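2-dehydro-3-deoxy-d-gluconate/2-dehydro-3-deoxy-phosphogluconate aldolase (Picrophilus torridus, PDB 4UXD) is an archaeal aldolase of the dihydrodipicolinate synthetase family, a four-chain enzyme in which each chain is built around a parallel-stranded beta/alpha barrel. Local coordinates at residues D150-I156 and V178-S184; V168-K172 and L197-F202. One frame throughout, in Å; residues are numbered along the deposited sequence.

Contact 1: residues D150-I156 and V178-S184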
ATOM      1  N   ASP A 150      -1.170 -25.204 -25.229  1.00 30.50           N
ATOM      2  CA  ASP A 150      -1.889 -23.956 -25.086  1.00 36.76           C
ATOM      3  C   ASP A 150      -1.787 -23.447 -23.656  1.00 36.77           C
ATOM      4  O   ASP A 150      -2.030 -24.194 -22.710  1.00 31.76           O
ATOM      5  CB  ASP A 150      -3.352 -24.143 -25.476  1.00 38.02           C
ATOM      6  CG  ASP A 150      -3.543 -24.215 -26.969  1.00 36.90           C
ATOM      7  OD1 ASP A 150      -2.538 -24.419 -27.671  1.00 33.45           O
ATOM      8  OD2 ASP A 150      -4.691 -24.066 -27.435  1.00 36.43           O
ATOM      9  N   LEU A 151      -1.420 -22.178 -23.502  1.00 33.70           N
ATOM     10  CA  LEU A 151      -1.287 -21.595 -22.179  1.00 30.87           C
ATOM     11  C   LEU A 151      -1.940 -20.227 -22.105  1.00 27.07           C
ATOM     12  O   LEU A 151      -1.761 -19.392 -22.990  1.00 25.15           O
ATOM     13  CB  LEU A 151       0.191 -21.502 -21.782  1.00 31.27           C
ATOM     14  CG  LEU A 151       0.456 -21.002 -20.361  1.00 21.38           C
ATOM     15  CD1 LEU A 151       1.617 -21.724 -19.749  1.00 17.70           C
ATOM     16  CD2 LEU A 151       0.736 -19.506 -20.379  1.00 29.11           C
ATOM     17  N   LEU A 152      -2.710 -20.026 -21.042  1.00 33.55           N
ATOM     18  CA  LEU A 152      -3.272 -18.722 -20.711  1.00 27.95           C
ATOM     19  C   LEU A 152      -2.525 -18.154 -19.523  1.00 27.16           C
ATOM     20  O   LEU A 152      -2.433 -18.776 -18.454  1.00 23.57           O
ATOM     21  CB  LEU A 152      -4.772 -18.825 -20.421  1.00 23.47           C
ATOM     22  CG  LEU A 152      -5.587 -19.102 -21.694  1.00 28.97           C
ATOM     23  CD1 LEU A 152      -6.083 -20.540 -21.718  1.00 39.15           C
ATOM     24  CD2 LEU A 152      -6.750 -18.149 -21.831  1.00 29.95           C
ATOM     25  N   ILE A 153      -1.963 -16.973 -19.729  1.00 25.30           N
ATOM     26  CA  ILE A 153      -1.337 -16.239 -18.649  1.00 20.36           C
ATOM     27  C   ILE A 153      -2.422 -15.747 -17.699  1.00 22.84           C
ATOM     28  O   ILE A 153      -3.536 -15.399 -18.118  1.00 16.89           O
ATOM     29  CB  ILE A 153      -0.504 -15.081 -19.188  1.00 14.56           C
ATOM     30  CG1 ILE A 153       0.628 -15.660 -20.037  1.00 17.04           C
ATOM     31  CG2 ILE A 153      -0.015 -14.194 -18.053  1.00 22.96           C
ATOM     32  CD1 ILE A 153       1.934 -14.923 -19.969  1.00 30.95           C
ATOM     33  N   TYR A 154      -2.089 -15.755 -16.416  1.00 14.37           N
ATOM     34  CA  TYR A 154      -3.046 -15.441 -15.376  1.00 23.50           C
ATOM     35  C   TYR A 154      -2.508 -14.291 -14.511  1.00 18.86           C
ATOM     36  O   TYR A 154      -1.445 -14.393 -13.901  1.00 14.59           O
ATOM     37  CB  TYR A 154      -3.316 -16.706 -14.581  1.00 17.77           C
ATOM     38  CG  TYR A 154      -4.289 -16.638 -13.435  1.00 21.94           C
ATOM     39  CD1 TYR A 154      -5.193 -15.594 -13.281  1.00 29.74           C
ATOM     40  CD2 TYR A 154      -4.279 -17.648 -12.476  1.00 34.11           C
ATOM     41  CE1 TYR A 154      -6.066 -15.570 -12.187  1.00 35.00           C
ATOM     42  CE2 TYR A 154      -5.131 -17.645 -11.400  1.00 32.09           C
ATOM     43  CZ  TYR A 154      -6.018 -16.613 -11.250  1.00 42.40           C
ATOM     44  OH  TYR A 154      -6.839 -16.662 -10.145  1.00 37.18           O
ATOM     45  N   ASN A 155      -3.217 -13.172 -14.503  1.00 12.87           N
ATOM     46  CA  ASN A 155      -2.748 -12.035 -13.736  1.00 20.12           C
ATOM     47  C   ASN A 155      -3.651 -11.837 -12.533  1.00 16.48           C
ATOM     48  O   ASN A 155      -4.815 -11.513 -12.683  1.00 17.77           O
ATOM     49  CB  ASN A 155      -2.677 -10.768 -14.588  1.00 13.19           C
ATOM     50  CG  ASN A 155      -2.243  -9.546 -13.774  1.00 22.86           C
ATOM     51  OD1 ASN A 155      -1.112  -9.487 -13.270  1.00 18.67           O
ATOM     52  ND2 ASN A 155      -3.151  -8.578 -13.625  1.00 17.84           N
ATOM     53  N   ILE A 156      -3.096 -12.049 -11.344  1.00  8.47           N
ATOM     54  CA  ILE A 156      -3.851 -11.897 -10.113  1.00 18.05           C
ATOM     55  C   ILE A 156      -2.927 -11.238  -9.064  1.00 19.39           C
ATOM     56  O   ILE A 156      -2.361 -11.919  -8.206  1.00 18.17           O
ATOM     57  CB  ILE A 156      -4.433 -13.282  -9.662  1.00 24.51           C
ATOM     58  CG1 ILE A 156      -5.089 -13.202  -8.285  1.00 26.90           C
ATOM     59  CG2 ILE A 156      -3.357 -14.389  -9.688  1.00 21.98           C
ATOM     60  CD1 ILE A 156      -6.145 -14.257  -8.054  1.00 20.20           C
ATOM     61  N   VAL A 178       1.030 -19.139 -26.389  1.00 26.65           N
ATOM     62  CA  VAL A 178       0.243 -18.292 -25.514  1.00 31.66           C
ATOM     63  C   VAL A 178      -1.046 -17.914 -26.241  1.00 31.40           C
ATOM     64  O   VAL A 178      -1.034 -17.177 -27.221  1.00 34.17           O
ATOM     65  CB  VAL A 178       1.011 -17.013 -25.073  1.00 39.74           C
ATOM     66  CG1 VAL A 178       0.119 -16.127 -24.194  1.00 28.75           C
ATOM     67  CG2 VAL A 178       2.302 -17.371 -24.334  1.00 23.42           C
ATOM     68  N   LYS A 179      -2.158 -18.411 -25.714  1.00 34.89           N
ATOM     69  CA  LYS A 179      -3.464 -18.288 -26.338  1.00 35.25           C
ATOM     70  C   LYS A 179      -4.400 -17.292 -25.653  1.00 33.52           C
ATOM     71  O   LYS A 179      -5.529 -17.120 -26.093  1.00 35.24           O
ATOM     72  CB  LYS A 179      -4.129 -19.671 -26.386  1.00 32.10           C
ATOM     73  CG  LYS A 179      -3.462 -20.641 -27.372  1.00 39.46           C
ATOM     74  CD  LYS A 179      -3.369 -20.030 -28.775  1.00 40.38           C
ATOM     75  CE  LYS A 179      -2.902 -21.022 -29.813  1.00 33.15           C
ATOM     76  NZ  LYS A 179      -1.510 -21.411 -29.555  1.00 38.48           N
ATOM     77  N   GLY A 180      -3.944 -16.635 -24.590  1.00 31.44           N
ATOM     78  CA  GLY A 180      -4.769 -15.652 -23.909  1.00 25.71           C
ATOM     79  C   GLY A 180      -4.228 -15.174 -22.573  1.00 30.62           C
ATOM     80  O   GLY A 180      -3.110 -15.511 -22.161  1.00 27.26           O
ATOM     81  N   VAL A 181      -5.045 -14.375 -21.894  1.00 30.71           N
ATOM     82  CA  VAL A 181      -4.696 -13.816 -20.591  1.00 17.97           C
ATOM     83  C   VAL A 181      -5.952 -13.681 -19.733  1.00 15.47           C
ATOM     84  O   VAL A 181      -7.021 -13.365 -20.234  1.00 18.32           O
ATOM     85  CB  VAL A 181      -3.999 -12.476 -20.738  1.00 21.03           C
ATOM     86  CG1 VAL A 181      -4.982 -11.396 -21.232  1.00 31.17           C
ATOM     87  CG2 VAL A 181      -3.322 -12.076 -19.434  1.00 21.72           C
ATOM     88  N   LYS A 182      -5.827 -14.020 -18.454  1.00 22.97           N
ATOM     89  CA  LYS A 182      -6.927 -13.932 -17.495  1.00 20.37           C
ATOM     90  C   LYS A 182      -6.530 -12.934 -16.451  1.00 17.63           C
ATOM     91  O   LYS A 182      -5.423 -13.029 -15.923  1.00 15.89           O
ATOM     92  CB  LYS A 182      -7.215 -15.269 -16.808  1.00 23.16           C
ATOM     93  CG  LYS A 182      -7.750 -16.353 -17.689  1.00 35.16           C
ATOM     94  CD  LYS A 182      -7.725 -17.675 -16.944  1.00 38.19           C
ATOM     95  CE  LYS A 182      -8.402 -18.778 -17.729  1.00 39.40           C
ATOM     96  NZ  LYS A 182      -8.278 -20.086 -17.026  1.00 50.51           N
ATOM     97  N   ASP A 183      -7.443 -12.027 -16.117  1.00 15.48           N
ATOM     98  CA  ASP A 183      -7.161 -10.959 -15.167  1.00 19.04           C
ATOM     99  C   ASP A 183      -8.193 -10.858 -14.041  1.00 18.27           C
ATOM    100  O   ASP A 183      -9.376 -10.616 -14.280  1.00 19.12           O
ATOM    101  CB  ASP A 183      -7.083  -9.625 -15.910  1.00 18.53           C
ATOM    102  CG  ASP A 183      -6.666  -8.485 -15.013  1.00 21.73           C
ATOM    103  OD1 ASP A 183      -7.533  -7.913 -14.320  1.00 24.10           O
ATOM    104  OD2 ASP A 183      -5.466  -8.156 -15.010  1.00 31.69           O
ATOM    105  N   SER A 184      -7.720 -11.006 -12.810  1.00 19.23           N
ATOM    106  CA  SER A 184      -8.566 -10.911 -11.610  1.00 24.61           C
ATOM    107  C   SER A 184      -8.276  -9.659 -10.753  1.00 23.10           C
ATOM    108  O   SER A 184      -8.799  -9.518  -9.643  1.00 22.03           O
ATOM    109  CB  SER A 184      -8.377 -12.164 -10.752  1.00 26.46           C
ATOM    110  OG  SER A 184      -8.804 -13.315 -11.453  1.00 33.24           O
TER
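Leu152 lays its CD2 methyl over the bare backbone of Gly180, 3.8 Å from CA of that glycine. Leu152, Tyr154 and Lys182 share one face, which looks into the beta/alpha barrel; Leu151, Ile153, Asn155, Val178, Val181 and Asp183 share the other, turned to the helix layer. The strands 150-155 and 178-183 run parallel, with axes 23° apart. Five backbone hydrogen bonds join the two segments. Ile153, Lys182 and Asn155 each use both N and O, so the bonds alternate along the pair. The bond from Asn155 N to Lys182 O is short at 2.6 Å and nearly straight.

Beyond it, Asn155 and Asp183 lie side by side, both with CG anti to the backbone N (chi1 177° and -175°). Asn155 ND2 donates to Asp183 OD2 at 2.7 Å. The carboxylate oxygen lies near the amide plane, but the nitrogen stands above the carboxylate plane. Asn155 OD1 accepts from Ile163 N, which helps fix the rotation of the amide. The Tyr154 ring turns its edge to the second strand, with CE1 3.6 Å from Ser184 OG. Its hydroxyl bonds to Ser67 and to a bound glycerol. On the opposite face, Ile153 CB meets Val181 CG2 at 4.1 Å. At the start of the strands the Asp150 carboxylate packs on Lys179 CG. Asp150 OD2 is hydrogen-bonded to Tyr25 OH and Lys179 NZ to Ser176 O, so the long Asp150-Lys179 salt bridge is the weaker pairing.

This is the strand pair of a beta-alpha-beta unit whose crossover is helix 165-174. Strand 120-123 borders 150-155, strand 203-206 borders 178-183, and helix 188-195 packs on Asn155, Val181 and Asp183.

Contact 2: residues V168-K172 and L197-F202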
ATOM      1  N   VAL A 168       3.139  -9.119 -21.247  1.00 16.07           N
ATOM      2  CA  VAL A 168       2.280 -10.136 -21.819  1.00 25.17           C
ATOM      3  C   VAL A 168       2.350 -10.032 -23.343  1.00 30.98           C
ATOM      4  O   VAL A 168       2.430 -11.046 -24.042  1.00 22.33           O
ATOM      5  CB  VAL A 168       0.835 -10.000 -21.345  1.00 27.64           C
ATOM      6  CG1 VAL A 168       0.004 -11.150 -21.874  1.00 31.22           C
ATOM      7  CG2 VAL A 168       0.776  -9.985 -19.842  1.00 30.49           C
ATOM      8  N   LYS A 169       2.328  -8.796 -23.839  1.00 32.52           N
ATOM      9  CA  LYS A 169       2.516  -8.505 -25.254  1.00 32.09           C
ATOM     10  C   LYS A 169       3.803  -9.135 -25.769  1.00 33.30           C
ATOM     11  O   LYS A 169       3.793  -9.860 -26.763  1.00 36.98           O
ATOM     12  CB  LYS A 169       2.547  -7.000 -25.488  1.00 31.15           C
ATOM     13  CG  LYS A 169       2.781  -6.594 -26.918  1.00 27.82           C
ATOM     14  CD  LYS A 169       2.511  -5.106 -27.118  1.00 48.61           C
ATOM     15  CE  LYS A 169       3.361  -4.219 -26.203  1.00 59.85           C
ATOM     16  NZ  LYS A 169       3.131  -2.752 -26.448  1.00 66.01           N
ATOM     17  N   ASN A 170       4.907  -8.875 -25.084  1.00 30.67           N
ATOM     18  CA  ASN A 170       6.181  -9.450 -25.489  1.00 31.56           C
ATOM     19  C   ASN A 170       6.121 -10.968 -25.600  1.00 31.82           C
ATOM     20  O   ASN A 170       6.501 -11.529 -26.624  1.00 36.58           O
ATOM     21  CB  ASN A 170       7.286  -9.049 -24.513  1.00 33.68           C
ATOM     22  CG  ASN A 170       7.735  -7.614 -24.699  1.00 47.77           C
ATOM     23  OD1 ASN A 170       7.471  -6.998 -25.735  1.00 37.16           O
ATOM     24  ND2 ASN A 170       8.432  -7.078 -23.701  1.00 49.77           N
ATOM     25  N   LEU A 171       5.647 -11.636 -24.553  1.00 32.92           N
ATOM     26  CA  LEU A 171       5.575 -13.089 -24.564  1.00 35.72           C
ATOM     27  C   LEU A 171       4.644 -13.578 -25.667  1.00 36.37           C
ATOM     28  O   LEU A 171       4.848 -14.660 -26.251  1.00 32.46           O
ATOM     29  CB  LEU A 171       5.092 -13.618 -23.215  1.00 31.46           C
ATOM     30  CG  LEU A 171       6.020 -13.476 -22.018  1.00 26.20           C
ATOM     31  CD1 LEU A 171       5.185 -13.578 -20.751  1.00 29.44           C
ATOM     32  CD2 LEU A 171       7.104 -14.546 -22.045  1.00 26.09           C
ATOM     33  N   LYS A 172       3.619 -12.777 -25.937  1.00 33.94           N
ATOM     34  CA  LYS A 172       2.631 -13.116 -26.943  1.00 38.39           C
ATOM     35  C   LYS A 172       3.328 -13.350 -28.278  1.00 39.63           C
ATOM     36  O   LYS A 172       3.199 -14.421 -28.887  1.00 36.78           O
ATOM     37  CB  LYS A 172       1.582 -12.006 -27.066  1.00 29.76           C
ATOM     38  CG  LYS A 172       0.398 -12.379 -27.953  1.00 37.18           C
ATOM     39  CD  LYS A 172      -0.499 -11.184 -28.193  1.00 40.71           C
ATOM     40  CE  LYS A 172      -1.335 -11.353 -29.443  1.00 41.93           C
ATOM     41  NZ  LYS A 172      -2.278 -10.208 -29.617  1.00 44.92           N
ATOM     42  N   LEU A 197      -4.638  -6.232 -26.196  1.00 34.24           N
ATOM     43  CA  LEU A 197      -3.856  -7.350 -26.723  1.00 34.47           C
ATOM     44  C   LEU A 197      -4.776  -8.385 -27.358  1.00 38.94           C
ATOM     45  O   LEU A 197      -4.320  -9.407 -27.878  1.00 46.21           O
ATOM     46  CB  LEU A 197      -3.031  -8.028 -25.611  1.00 32.95           C
ATOM     47  CG  LEU A 197      -2.091  -7.183 -24.748  1.00 40.50           C
ATOM     48  CD1 LEU A 197      -1.469  -8.057 -23.685  1.00 41.42           C
ATOM     49  CD2 LEU A 197      -1.010  -6.519 -25.575  1.00 36.55           C
ATOM     50  N   SER A 198      -6.076  -8.131 -27.302  1.00 34.73           N
ATOM     51  CA  SER A 198      -7.051  -9.088 -27.800  1.00 43.19           C
ATOM     52  C   SER A 198      -6.923  -9.285 -29.318  1.00 42.16           C
ATOM     53  O   SER A 198      -6.682  -8.327 -30.066  1.00 40.47           O
ATOM     54  CB  SER A 198      -8.467  -8.628 -27.435  1.00 31.15           C
ATOM     55  OG  SER A 198      -9.381  -9.703 -27.412  1.00 46.30           O
ATOM     56  N   ASP A 199      -7.052 -10.534 -29.758  1.00 37.86           N
ATOM     57  CA  ASP A 199      -7.218 -10.834 -31.176  1.00 48.01           C
ATOM     58  C   ASP A 199      -7.801 -12.241 -31.355  1.00 47.35           C
ATOM     59  O   ASP A 199      -8.418 -12.794 -30.442  1.00 53.88           O
ATOM     60  CB  ASP A 199      -5.885 -10.676 -31.938  1.00 52.09           C
ATOM     61  CG  ASP A 199      -4.924 -11.831 -31.717  1.00 52.59           C
ATOM     62  OD1 ASP A 199      -5.245 -12.971 -32.111  1.00 58.05           O
ATOM     63  OD2 ASP A 199      -3.821 -11.593 -31.187  1.00 57.51           O
ATOM     64  N   ASP A 200      -7.602 -12.824 -32.531  1.00 49.36           N
ATOM     65  CA  ASP A 200      -8.288 -14.059 -32.885  1.00 49.96           C
ATOM     66  C   ASP A 200      -7.624 -15.298 -32.278  1.00 53.43           C
ATOM     67  O   ASP A 200      -8.291 -16.308 -32.047  1.00 40.86           O
ATOM     68  CB  ASP A 200      -8.380 -14.176 -34.406  1.00 63.37           C
ATOM     69  CG  ASP A 200      -9.204 -13.049 -35.026  1.00 84.02           C
ATOM     70  OD1 ASP A 200     -10.451 -13.129 -34.973  1.00 83.10           O
ATOM     71  OD2 ASP A 200      -8.609 -12.082 -35.559  1.00 81.37           O
ATOM     72  N   ASP A 201      -6.324 -15.206 -31.999  1.00 59.39           N
ATOM     73  CA  ASP A 201      -5.591 -16.263 -31.297  1.00 55.07           C
ATOM     74  C   ASP A 201      -5.113 -15.801 -29.912  1.00 54.01           C
ATOM     75  O   ASP A 201      -4.150 -16.345 -29.355  1.00 42.85           O
ATOM     76  CB  ASP A 201      -4.401 -16.728 -32.140  1.00 60.75           C
ATOM     77  CG  ASP A 201      -4.742 -17.912 -33.033  1.00 83.09           C
ATOM     78  OD1 ASP A 201      -5.469 -18.824 -32.574  1.00 68.64           O
ATOM     79  OD2 ASP A 201      -4.279 -17.934 -34.196  1.00 91.60           O
ATOM     80  N   PHE A 202      -5.797 -14.803 -29.356  1.00 51.15           N
ATOM     81  CA  PHE A 202      -5.481 -14.323 -28.015  1.00 42.89           C
ATOM     82  C   PHE A 202      -6.740 -13.844 -27.272  1.00 39.18           C
ATOM     83  O   PHE A 202      -7.331 -12.805 -27.601  1.00 35.28           O
ATOM     84  CB  PHE A 202      -4.434 -13.208 -28.085  1.00 39.94           C
ATOM     85  CG  PHE A 202      -3.803 -12.887 -26.757  1.00 40.20           C
ATOM     86  CD1 PHE A 202      -2.791 -13.683 -26.248  1.00 43.33           C
ATOM     87  CD2 PHE A 202      -4.227 -11.794 -26.014  1.00 38.35           C
ATOM     88  CE1 PHE A 202      -2.209 -13.394 -25.022  1.00 43.48           C
ATOM     89  CE2 PHE A 202      -3.656 -11.505 -24.796  1.00 38.50           C
ATOM     90  CZ  PHE A 202      -2.642 -12.309 -24.298  1.00 40.99           C
TER
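Lys172 NZ is gripped by two oxygens of the loop 197-202. It donates to Asp199 OD2 at 2.6 Å, in a salt bridge, and to Leu197 O at 2.8 Å. The site lies on the outer layer of the beta/alpha barrel, where helix 165-174 meets the loop joining helix 188-195 to strand 203-206. The ammonium meets the carboxylate oxygen nearly along its C-O axis, while it is tilted 27° from the plane of the Leu197 carbonyl. A fully extended chain, with CG anti to the backbone N (chi1 -171°), carries it from the helix across to the loop.

On the way the lysine methylenes pass over Phe202. CD sits over one face of the ring, 4.1 Å from its centroid, in a CH-pi contact. Asp199 OD1 faces Asp201 N in the geometry of an Asx turn, though the modelled separation is too short to be taken literally. This lies within the type I beta turn from Asp199 to Phe202. Asp199 thus pairs with the helix and probably also supports its own turn; the nearby positive charge probably favours its ionised form.

Leu197 straddles the helix surface with its two methyls. CD1 packs on Val168 CB, and CD2 rests on Lys169 CB at 3.6 Å. Lys169 NZ itself turns to Glu166. At the edge of the Phe202 ring, CZ meets Val168 CG1 at 3.8 Å.

Overall arrangement
Following the chain from the N terminus, past four strands and their helices, strand 150-155 is reached, then helix 165-174, then strand 178-183. Contact 1 closes this loop by pairing the two strands within the barrel. Contact 2 starts on the helix inside that loop and ends at 197-202, beyond the second strand and helix 188-195. The contacts therefore cross, neither nested in the other. The centres of contacts 1 and 2 lie about 10 Å apart, and they touch. Phe202 of contact 2 packs on Val178, Gly180 and Val181 of contact 1, and Leu171 on the helix reaches Ile153. Together they tie one strand-helix-strand unit to the approach of the next strand, 203-206.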